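Local coordinates for arginine 3rd transport system periplasmic binding protein (Legionella pneumophila subsp. pneumophila str. Philadelphia 1, PDB 3KZG) that probably binds arginine, or a related amino acid, in the periplasm and delivers it to a membrane transport system, as a family 3 solute-binding protein, at residues Ala49-Phe52 with Asp53-Phe56; Tyr94-Thr97 with Val98-Ile102; Ala122-Val125 with Leu126-Arg130; Met157-Glu160 with Ala161-Trp165. All blocks are in the same frame, centred on the assembly; numbering follows the deposited sequence.

In the fold
Along the chain the four contacts follow in series, none enclosing or crossing another, and each is local, between residues close in sequence. Interaction 1 turns strand 44-50 into helix 55-60 and stands apart, its nearest atoms about 7 Å from those of interaction 4. The other three gather round the five-stranded mixed sheet. Interaction 2 ends strand 91-97 in a beta turn; interaction 3 finishes helix 121-127, which links strands 112-116 and 133-137; interaction 4 carries strand 154-158, the neighbour of 91-97, into helix 159-166. Tyr94 OH of interaction 2 meets Glu128 OE2 of interaction 3 at 2.8 Å, while Ile95 packs on Met157 of interaction 4.

Interaction 1 (Ala49-Phe52 with Asp53-Phe56); sequences AYIF and DDLF
The aromatic rings of Phe52 and Phe56 meet in an offset edge-to-face pair: Phe56 turns its edge to the face of Phe52, the planes stand 88° apart and the centroids are separated by 5.8 Å. Phe52 takes part through its first torsion, which sets CG opposite the backbone N (chi1 -172°) and carries the ring to Leu55 and Phe56. There Leu55 crosses it at about a right angle, with Leu55 CD1 4.1 Å from Phe52 CD1. The other branch of the same leucine serves Tyr50: Leu55 CD2 lies 3.7 Å from Tyr50 CD2, so its two methyls bridge the two aromatic residues. Two backbone bonds tie the same turn. Asp54 N donates to Ile51 O at 2.7 Å, and Leu55 N to Phe52 O at 3.0 Å, the latter donor sitting 52° out of the carbonyl plane. Farther out, Arg77 makes a cation-pi contact with Phe56, and Tyr50 OH has a weak hydrogen bond to Glu63 OE1. Three of the touching residues, Phe52, Leu55 and Phe56, are buried. The arrangement is a strand-to-helix connection of an alpha/beta fold, here joining strand 44-50 to helix 55-60 in a periplasmic solute-binding protein.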
loop_
_atom_site.group_PDB
_atom_site.type_symbol
_atom_site.label_atom_id
_atom_site.label_comp_id
_atom_site.label_asym_id
_atom_site.label_seq_id
_atom_site.Cartn_x
_atom_site.Cartn_y
_atom_site.Cartn_z
ATOM N N ALA A 49 6.353 32.378 18.847
ATOM C CA ALA A 49 5.084 32.842 18.294
ATOM C C ALA A 49 4.964 34.355 18.158
ATOM O O ALA A 49 5.231 35.101 19.097
ATOM C CB ALA A 49 3.934 32.308 19.138
ATOM N N TYR A 50 4.545 34.791 16.977
ATOM C CA TYR A 50 4.359 36.203 16.678
ATOM C C TYR A 50 2.982 36.325 16.076
ATOM O O TYR A 50 2.381 35.325 15.698
ATOM C CB TYR A 50 5.354 36.673 15.616
ATOM C CG TYR A 50 6.803 36.599 16.007
ATOM C CD1 TYR A 50 7.484 37.734 16.441
ATOM C CD2 TYR A 50 7.505 35.397 15.925
ATOM C CE1 TYR A 50 8.828 37.677 16.780
ATOM C CE2 TYR A 50 8.850 35.330 16.264
ATOM C CZ TYR A 50 9.504 36.475 16.691
ATOM O OH TYR A 50 10.831 36.418 17.031
ATOM N N ILE A 51 2.475 37.546 15.990
ATOM C CA ILE A 51 1.199 37.760 15.342
ATOM C C ILE A 51 1.593 37.549 13.878
ATOM O O ILE A 51 2.611 38.079 13.431
ATOM C CB ILE A 51 0.697 39.196 15.557
ATOM C CG1 ILE A 51 0.329 39.397 17.027
ATOM C CG2 ILE A 51 -0.501 39.475 14.665
ATOM C CD1 ILE A 51 -0.198 40.779 17.333
ATOM N N PHE A 52 0.803 36.769 13.146
ATOM C CA PHE A 52 1.094 36.453 11.746
ATOM C C PHE A 52 1.869 37.509 10.945
ATOM O O PHE A 52 2.954 37.229 10.426
ATOM C CB PHE A 52 -0.202 36.118 10.996
ATOM C CG PHE A 52 0.027 35.597 9.600
ATOM C CD1 PHE A 52 0.504 34.304 9.396
ATOM C CD2 PHE A 52 -0.184 36.414 8.494
ATOM C CE1 PHE A 52 0.774 33.831 8.109
ATOM C CE2 PHE A 52 0.082 35.957 7.202
ATOM C CZ PHE A 52 0.564 34.659 7.009
ATOM N N ASP A 53 1.315 38.714 10.837
ATOM C CA ASP A 53 1.955 39.778 10.068
ATOM C C ASP A 53 3.366 40.168 10.532
ATOM O O ASP A 53 4.155 40.681 9.741
ATOM C CB ASP A 53 1.071 41.024 10.059
ATOM C CG ASP A 53 1.397 41.953 8.909
ATOM O OD1 ASP A 53 1.030 43.145 8.978
ATOM O OD2 ASP A 53 2.014 41.480 7.930
ATOM N N ASP A 54 3.685 39.933 11.802
ATOM C CA ASP A 54 5.007 40.282 12.307
ATOM C C ASP A 54 6.077 39.250 11.952
ATOM O O ASP A 54 7.271 39.507 12.123
ATOM C CB ASP A 54 4.986 40.471 13.830
ATOM C CG ASP A 54 4.249 41.733 14.261
ATOM O OD1 ASP A 54 4.181 42.699 13.469
ATOM O OD2 ASP A 54 3.752 41.763 15.406
ATOM N N LEU A 55 5.653 38.091 11.457
ATOM C CA LEU A 55 6.583 37.024 11.102
ATOM C C LEU A 55 7.592 37.440 10.040
ATOM O O LEU A 55 8.764 37.065 10.103
ATOM C CB LEU A 55 5.813 35.786 10.621
ATOM C CG LEU A 55 5.099 34.961 11.696
ATOM C CD1 LEU A 55 4.255 33.878 11.039
ATOM C CD2 LEU A 55 6.135 34.349 12.646
ATOM N N PHE A 56 7.129 38.214 9.065
ATOM C CA PHE A 56 7.978 38.678 7.980
ATOM C C PHE A 56 9.166 39.515 8.476
ATOM O O PHE A 56 10.318 39.220 8.149
ATOM C CB PHE A 56 7.128 39.454 6.976
ATOM C CG PHE A 56 5.961 38.659 6.440
ATOM C CD1 PHE A 56 6.168 37.614 5.548
ATOM C CD2 PHE A 56 4.661 38.920 6.873
ATOM C CE1 PHE A 56 5.105 36.836 5.094
ATOM C CE2 PHE A 56 3.590 38.147 6.424
ATOM C CZ PHE A 56 3.813 37.103 5.535
#

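Interaction 2 (Tyr94-Thr97 with Val98-Ile102); sequences YITT and VDSKI
Thr97 meets Asp99 and Ser100 directly, through its hydroxyl and its carbonyl. Thr97 OG1 donates to Asp99 OD1 over 3.2 Å, reaching the oxygen from above the carboxylate plane, 56° out of it. Their first torsions bring the two groups together: Thr97 OG1 (chi1 55°) and Asp99 CG (chi1 51°) each sit between their own backbone N and carbonyl carbon. On the main chain, Ser100 N donates to Thr97 O at 2.9 Å through a bent bond. That bond closes a type I beta turn from Thr97 to Ser100, at the end of strand 91-97. An ST turn follows at once, since Ser100 OG accepts from Ile102 N at 3.0 Å. Thr96 backs the turn from the strand side: its OG1 lies 3.5 Å from Ser100 CB and its CG2 is 3.8 Å from the same carbon. The hydroxyl of Thr96 is itself bonded to Asp153 O, which helps set the rotation of that side chain. In the next shell, Lys181 NZ bonds to Ser100 O and weakly to Ile102 O, while backbone bonds run from Thr96 to Lys181 and from Val98 to Lys179. Leu147 of helix 140-148 packs on both Thr96 and Thr97.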
loop_
_atom_site.group_PDB
_atom_site.type_symbol
_atom_site.label_atom_id
_atom_site.label_comp_id
_atom_site.label_asym_id
_atom_site.label_seq_id
_atom_site.Cartn_x
_atom_site.Cartn_y
_atom_site.Cartn_z
ATOM N N TYR A 94 -14.180 30.308 1.670
ATOM C CA TYR A 94 -15.081 31.320 2.210
ATOM C C TYR A 94 -15.926 30.665 3.299
ATOM O O TYR A 94 -16.442 29.556 3.120
ATOM C CB TYR A 94 -15.990 31.895 1.115
ATOM C CG TYR A 94 -15.337 32.964 0.261
ATOM C CD1 TYR A 94 -15.163 34.265 0.742
ATOM C CD2 TYR A 94 -14.885 32.673 -1.029
ATOM C CE1 TYR A 94 -14.557 35.250 -0.040
ATOM C CE2 TYR A 94 -14.279 33.649 -1.819
ATOM C CZ TYR A 94 -14.117 34.936 -1.319
ATOM O OH TYR A 94 -13.518 35.906 -2.103
ATOM N N ILE A 95 -16.040 31.348 4.433
ATOM C CA ILE A 95 -16.815 30.858 5.564
ATOM C C ILE A 95 -17.648 32.008 6.124
ATOM O O ILE A 95 -17.232 33.162 6.074
ATOM C CB ILE A 95 -15.885 30.291 6.663
ATOM C CG1 ILE A 95 -16.717 29.728 7.817
ATOM C CG2 ILE A 95 -14.928 31.379 7.161
ATOM C CD1 ILE A 95 -15.900 28.980 8.839
ATOM N N THR A 96 -18.836 31.694 6.629
ATOM C CA THR A 96 -19.722 32.708 7.202
ATOM C C THR A 96 -20.559 32.048 8.297
ATOM O O THR A 96 -20.445 30.848 8.521
ATOM C CB THR A 96 -20.652 33.312 6.122
ATOM O OG1 THR A 96 -21.327 34.458 6.657
ATOM C CG2 THR A 96 -21.685 32.291 5.661
ATOM N N THR A 97 -21.384 32.825 8.990
ATOM C CA THR A 97 -22.215 32.262 10.051
ATOM C C THR A 97 -23.437 31.577 9.457
ATOM O O THR A 97 -23.966 32.020 8.444
ATOM C CB THR A 97 -22.669 33.346 11.049
ATOM O OG1 THR A 97 -23.334 34.402 10.342
ATOM C CG2 THR A 97 -21.469 33.911 11.798
ATOM N N VAL A 98 -23.877 30.497 10.095
ATOM C CA VAL A 98 -25.031 29.725 9.627
ATOM C C VAL A 98 -26.296 30.553 9.424
ATOM O O VAL A 98 -27.122 30.236 8.570
ATOM C CB VAL A 98 -25.362 28.577 10.598
ATOM C CG1 VAL A 98 -24.173 27.648 10.717
ATOM C CG2 VAL A 98 -25.744 29.139 11.958
ATOM N N ASP A 99 -26.446 31.608 10.213
ATOM C CA ASP A 99 -27.615 32.472 10.112
ATOM C C ASP A 99 -27.460 33.513 9.008
ATOM O O ASP A 99 -28.150 34.533 9.007
ATOM C CB ASP A 99 -27.865 33.162 11.456
ATOM C CG ASP A 99 -26.626 33.837 12.005
ATOM O OD1 ASP A 99 -26.270 34.930 11.516
ATOM O OD2 ASP A 99 -25.999 33.262 12.919
ATOM N N SER A 100 -26.561 33.254 8.062
ATOM C CA SER A 100 -26.338 34.186 6.961
ATOM C C SER A 100 -27.164 33.843 5.728
ATOM O O SER A 100 -27.360 32.670 5.411
ATOM C CB SER A 100 -24.857 34.212 6.570
ATOM O OG SER A 100 -24.680 34.905 5.343
ATOM N N LYS A 101 -27.642 34.871 5.036
ATOM C CA LYS A 101 -28.422 34.673 3.822
ATOM C C LYS A 101 -27.503 34.180 2.704
ATOM O O LYS A 101 -27.945 33.504 1.769
ATOM C CB LYS A 101 -29.108 35.979 3.407
ATOM C CG LYS A 101 -30.428 36.245 4.125
ATOM C CD LYS A 101 -31.478 35.215 3.730
ATOM C CE LYS A 101 -32.834 35.517 4.352
ATOM N NZ LYS A 101 -32.811 35.407 5.836
ATOM N N ILE A 102 -26.223 34.523 2.803
ATOM C CA ILE A 102 -25.248 34.084 1.813
ATOM C C ILE A 102 -25.182 32.564 1.892
ATOM O O ILE A 102 -24.913 32.007 2.952
ATOM C CB ILE A 102 -23.843 34.646 2.111
ATOM C CG1 ILE A 102 -23.857 36.168 2.009
ATOM C CG2 ILE A 102 -22.829 34.047 1.145
ATOM C CD1 ILE A 102 -22.543 36.807 2.391
#

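Interaction 3 (Ala122-Val125 with Leu126-Arg130); sequences ARQV and LSENR
Ser127 OG donates to Gln124 O at 2.7 Å, a side-chain bond that turns back onto the preceding helical turn. Its first torsion (chi1 68°) places the hydroxyl between the backbone N and the carbonyl carbon, and the donor stands above the plane of the Gln124 carbonyl. Ser127 N also bonds to Arg123 O at 3.0 Å, so one residue draws on two successive carbonyls. Leu126 N to Ala122 O is the straighter i to i+4 bond, 3.1 Å with an N-H...O angle of 172°. Glu128 N reaches back only three residues to Val125 O, and Asn129 is the first residue to leave helical backbone angles, with positive phi.

Glu128 CG lies 3.2 Å from Gln124 O, and the chain runs extended beyond it. There the Gln124 amide and the Glu128 carboxylate lie obliquely, planes 54° apart and NE2 3.6 Å from OE1, a contact only. Each has a partner outside: Gln124 OE1 bonds to Ser92 OG, and Glu128 OE2 to Tyr94 OH. Val125, buried, packs on Val134 and Leu156, and Ala122 on Val134 and Phe136, which seats the helix of this beta-alpha-beta unit on its sheet. Glu128 OE2 lies 3.5 Å from Arg130 NH1 but well out of the guanidinium plane, with no N-H aimed at it, consistent with attraction between charges alone, whereas the same oxygen has a directed bond with Tyr94 OH.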
loop_
_atom_site.group_PDB
_atom_site.type_symbol
_atom_site.label_atom_id
_atom_site.label_comp_id
_atom_site.label_asym_id
_atom_site.label_seq_id
_atom_site.Cartn_x
_atom_site.Cartn_y
_atom_site.Cartn_z
ATOM N N ALA A 122 -6.533 39.112 0.616
ATOM C CA ALA A 122 -7.161 40.372 0.247
ATOM C C ALA A 122 -7.078 40.479 -1.271
ATOM O O ALA A 122 -8.046 40.844 -1.946
ATOM C CB ALA A 122 -6.420 41.541 0.888
ATOM N N ARG A 123 -5.905 40.156 -1.803
ATOM C CA ARG A 123 -5.679 40.212 -3.239
ATOM C C ARG A 123 -6.583 39.231 -3.981
ATOM O O ARG A 123 -7.092 39.541 -5.057
ATOM C CB ARG A 123 -4.209 39.911 -3.544
ATOM C CG ARG A 123 -3.845 40.019 -5.014
ATOM C CD ARG A 123 -2.349 39.828 -5.221
ATOM N NE ARG A 123 -1.568 40.872 -4.563
ATOM C CZ ARG A 123 -1.605 42.161 -4.892
ATOM N NH1 ARG A 123 -2.390 42.581 -5.878
ATOM N NH2 ARG A 123 -0.854 43.035 -4.235
ATOM N N GLN A 124 -6.797 38.054 -3.401
ATOM C CA GLN A 124 -7.649 37.050 -4.031
ATOM C C GLN A 124 -9.088 37.547 -4.119
ATOM O O GLN A 124 -9.748 37.403 -5.147
ATOM C CB GLN A 124 -7.623 35.746 -3.239
ATOM C CG GLN A 124 -8.279 34.593 -3.979
ATOM C CD GLN A 124 -8.596 33.422 -3.080
ATOM O OE1 GLN A 124 -7.763 32.983 -2.289
ATOM N NE2 GLN A 124 -9.812 32.899 -3.201
ATOM N N VAL A 125 -9.564 38.137 -3.027
ATOM C CA VAL A 125 -10.920 38.659 -2.963
ATOM C C VAL A 125 -11.165 39.756 -3.996
ATOM O O VAL A 125 -12.133 39.704 -4.756
ATOM C CB VAL A 125 -11.226 39.230 -1.547
ATOM C CG1 VAL A 125 -12.599 39.877 -1.520
ATOM C CG2 VAL A 125 -11.155 38.114 -0.512
ATOM N N LEU A 126 -10.289 40.753 -4.031
ATOM C CA LEU A 126 -10.480 41.849 -4.969
ATOM C C LEU A 126 -10.327 41.425 -6.427
ATOM O O LEU A 126 -11.027 41.939 -7.295
ATOM C CB LEU A 126 -9.525 43.000 -4.643
ATOM C CG LEU A 126 -9.725 43.675 -3.276
ATOM C CD1 LEU A 126 -8.756 44.828 -3.161
ATOM C CD2 LEU A 126 -11.148 44.177 -3.101
ATOM N N SER A 127 -9.432 40.476 -6.687
ATOM C CA SER A 127 -9.196 39.989 -8.046
ATOM C C SER A 127 -10.429 39.318 -8.645
ATOM O O SER A 127 -10.502 39.097 -9.854
ATOM C CB SER A 127 -8.023 39.002 -8.058
ATOM O OG SER A 127 -8.354 37.802 -7.375
ATOM N N GLU A 128 -11.396 38.984 -7.801
ATOM C CA GLU A 128 -12.616 38.351 -8.273
ATOM C C GLU A 128 -13.540 39.389 -8.913
ATOM O O GLU A 128 -14.449 39.046 -9.667
ATOM C CB GLU A 128 -13.306 37.630 -7.112
ATOM C CG GLU A 128 -12.476 36.466 -6.561
ATOM C CD GLU A 128 -13.002 35.926 -5.246
ATOM O OE1 GLU A 128 -12.374 34.995 -4.688
ATOM O OE2 GLU A 128 -14.040 36.430 -4.768
ATOM N N ASN A 129 -13.301 40.662 -8.617
ATOM C CA ASN A 129 -14.104 41.737 -9.192
ATOM C C ASN A 129 -15.618 41.541 -9.046
ATOM O O ASN A 129 -16.363 41.621 -10.021
ATOM C CB ASN A 129 -13.738 41.899 -10.669
ATOM C CG ASN A 129 -12.287 42.284 -10.864
ATOM O OD1 ASN A 129 -11.599 41.747 -11.730
ATOM N ND2 ASN A 129 -11.815 43.226 -10.058
ATOM N N ARG A 130 -16.062 41.282 -7.821
ATOM C CA ARG A 130 -17.478 41.099 -7.537
ATOM C C ARG A 130 -17.913 42.151 -6.523
ATOM O O ARG A 130 -18.679 41.869 -5.600
ATOM C CB ARG A 130 -17.732 39.693 -6.991
ATOM C CG ARG A 130 -16.550 39.131 -6.233
ATOM C CD ARG A 130 -16.838 37.764 -5.634
ATOM N NE ARG A 130 -17.277 36.799 -6.635
ATOM C CZ ARG A 130 -17.428 35.502 -6.399
ATOM N NH1 ARG A 130 -17.167 35.019 -5.191
ATOM N NH2 ARG A 130 -17.849 34.691 -7.360
#

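Interaction 4 (Met157-Glu160 with Ala161-Trp165); sequences MDYE and AAKYW
Met157, modelled as selenomethionine, lays its side chain beneath the first turn of the following helix, with SE 4.0 Å from Ala162 CA and CG 4.1 Å from Ala162 CB. CG sits between the backbone N and the carbonyl carbon (chi1 61°) and the chain then runs straight, which carries SE to the Trp165 ring. SE stands 5.0 Å from the centroid of the five-membered ring and 61° off its normal, an oblique Met-aromatic contact. Met143 and Leu144 of helix 140-148 also pack on this residue.

Asp158 occupies the N-cap position, but its carboxylate makes no capping bond: OD1 is taken by Tyr121 OH, and OD2 by Asn13 ND2 and more weakly by Ser70 OG. Its carbonyl instead starts the helix, accepting from Ala162 N at 2.9 Å, nearly along the C=O axis, and weakly from Ala161 N.

Tyr159 follows with CG opposite the backbone N, which carries the ring alongside Lys163. Lys163 CG stands over one ring face in a CH-pi contact, 4.1 Å from the centroid and 26° off the normal. Tyr159 O accepts from Lys163 N at 3.0 Å, adding a backbone tie to the same pair.

Glu160 O takes Tyr164 N at 3.1 Å, continuing the helix. Its carboxylate OE1 remains 5.3 Å from Lys163 NZ, too far for direct contact, though the opposite charges may attract. The chemistry implies a division: apolar and selenium-aromatic packing lies on the buried side of this strand-to-helix junction, lysine methylenes lie against one face of the tyrosine, and the Asp158 carboxylate is bound by residues beyond the helix.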
loop_
_atom_site.group_PDB
_atom_site.type_symbol
_atom_site.label_atom_id
_atom_site.label_comp_id
_atom_site.label_asym_id
_atom_site.label_seq_id
_atom_site.Cartn_x
_atom_site.Cartn_y
_atom_site.Cartn_z
HETATM N N MSE A 157 -10.308 32.509 4.483
HETATM C CA MSE A 157 -9.162 32.019 5.241
HETATM C C MSE A 157 -8.676 30.684 4.682
HETATM O O MSE A 157 -9.194 30.207 3.675
HETATM C CB MSE A 157 -9.548 31.855 6.721
HETATM C CG MSE A 157 -10.673 30.852 6.993
HETATM SE SE MSE A 157 -11.249 30.768 8.862
HETATM C CE MSE A 157 -12.115 32.519 8.996
ATOM N N ASP A 158 -7.677 30.094 5.330
ATOM C CA ASP A 158 -7.146 28.805 4.900
ATOM C C ASP A 158 -8.274 27.765 4.928
ATOM O O ASP A 158 -9.111 27.765 5.839
ATOM C CB ASP A 158 -6.015 28.342 5.829
ATOM C CG ASP A 158 -4.878 29.357 5.939
ATOM O OD1 ASP A 158 -4.308 29.747 4.899
ATOM O OD2 ASP A 158 -4.545 29.755 7.075
ATOM N N TYR A 159 -8.289 26.884 3.934
ATOM C CA TYR A 159 -9.299 25.837 3.840
ATOM C C TYR A 159 -9.361 24.940 5.084
ATOM O O TYR A 159 -10.445 24.721 5.633
ATOM C CB TYR A 159 -9.049 24.977 2.596
ATOM C CG TYR A 159 -9.937 23.755 2.517
ATOM C CD1 TYR A 159 -11.316 23.884 2.344
ATOM C CD2 TYR A 159 -9.405 22.473 2.653
ATOM C CE1 TYR A 159 -12.149 22.768 2.316
ATOM C CE2 TYR A 159 -10.228 21.345 2.626
ATOM C CZ TYR A 159 -11.599 21.502 2.458
ATOM O OH TYR A 159 -12.423 20.403 2.447
ATOM N N GLU A 160 -8.215 24.422 5.532
ATOM C CA GLU A 160 -8.204 23.554 6.710
ATOM C C GLU A 160 -8.572 24.319 7.982
ATOM O O GLU A 160 -9.044 23.721 8.953
ATOM C CB GLU A 160 -6.838 22.886 6.912
ATOM C CG GLU A 160 -6.448 21.839 5.872
ATOM C CD GLU A 160 -7.483 20.742 5.692
ATOM O OE1 GLU A 160 -8.251 20.470 6.636
ATOM O OE2 GLU A 160 -7.520 20.142 4.599
ATOM N N ALA A 161 -8.338 25.629 7.986
ATOM C CA ALA A 161 -8.683 26.456 9.143
ATOM C C ALA A 161 -10.198 26.634 9.161
ATOM O O ALA A 161 -10.822 26.620 10.220
ATOM C CB ALA A 161 -7.999 27.825 9.051
ATOM N N ALA A 162 -10.780 26.808 7.979
ATOM C CA ALA A 162 -12.225 26.983 7.846
ATOM C C ALA A 162 -12.954 25.720 8.287
ATOM O O ALA A 162 -13.946 25.787 9.012
ATOM C CB ALA A 162 -12.589 27.318 6.400
ATOM N N LYS A 163 -12.456 24.569 7.848
ATOM C CA LYS A 163 -13.057 23.291 8.210
ATOM C C LYS A 163 -12.948 23.060 9.712
ATOM O O LYS A 163 -13.869 22.536 10.338
ATOM C CB LYS A 163 -12.371 22.142 7.467
ATOM C CG LYS A 163 -12.770 22.013 6.012
ATOM C CD LYS A 163 -12.483 20.606 5.515
ATOM C CE LYS A 163 -13.279 19.575 6.304
ATOM N NZ LYS A 163 -12.980 18.188 5.852
ATOM N N TYR A 164 -11.810 23.445 10.282
ATOM C CA TYR A 164 -11.590 23.297 11.714
ATOM C C TYR A 164 -12.691 24.028 12.487
ATOM O O TYR A 164 -13.368 23.447 13.334
ATOM C CB TYR A 164 -10.230 23.887 12.100
ATOM C CG TYR A 164 -10.027 23.993 13.589
ATOM C CD1 TYR A 164 -9.555 22.910 14.326
ATOM C CD2 TYR A 164 -10.357 25.165 14.272
ATOM C CE1 TYR A 164 -9.419 22.986 15.708
ATOM C CE2 TYR A 164 -10.225 25.250 15.657
ATOM C CZ TYR A 164 -9.757 24.153 16.365
ATOM O OH TYR A 164 -9.644 24.205 17.731
ATOM N N TRP A 165 -12.865 25.308 12.180
ATOM C CA TRP A 165 -13.857 26.122 12.856
ATOM C C TRP A 165 -15.286 25.634 12.709
ATOM O O TRP A 165 -16.056 25.670 13.668
ATOM C CB TRP A 165 -13.746 27.578 12.399
ATOM C CG TRP A 165 -12.531 28.237 12.953
ATOM C CD1 TRP A 165 -11.398 28.583 12.273
ATOM C CD2 TRP A 165 -12.282 28.544 14.328
ATOM N NE1 TRP A 165 -10.457 29.082 13.141
ATOM C CE2 TRP A 165 -10.975 29.069 14.410
ATOM C CE3 TRP A 165 -13.041 28.425 15.503
ATOM C CZ2 TRP A 165 -10.406 29.472 15.621
ATOM C CZ3 TRP A 165 -12.473 28.829 16.713
ATOM C CH2 TRP A 165 -11.168 29.346 16.757
#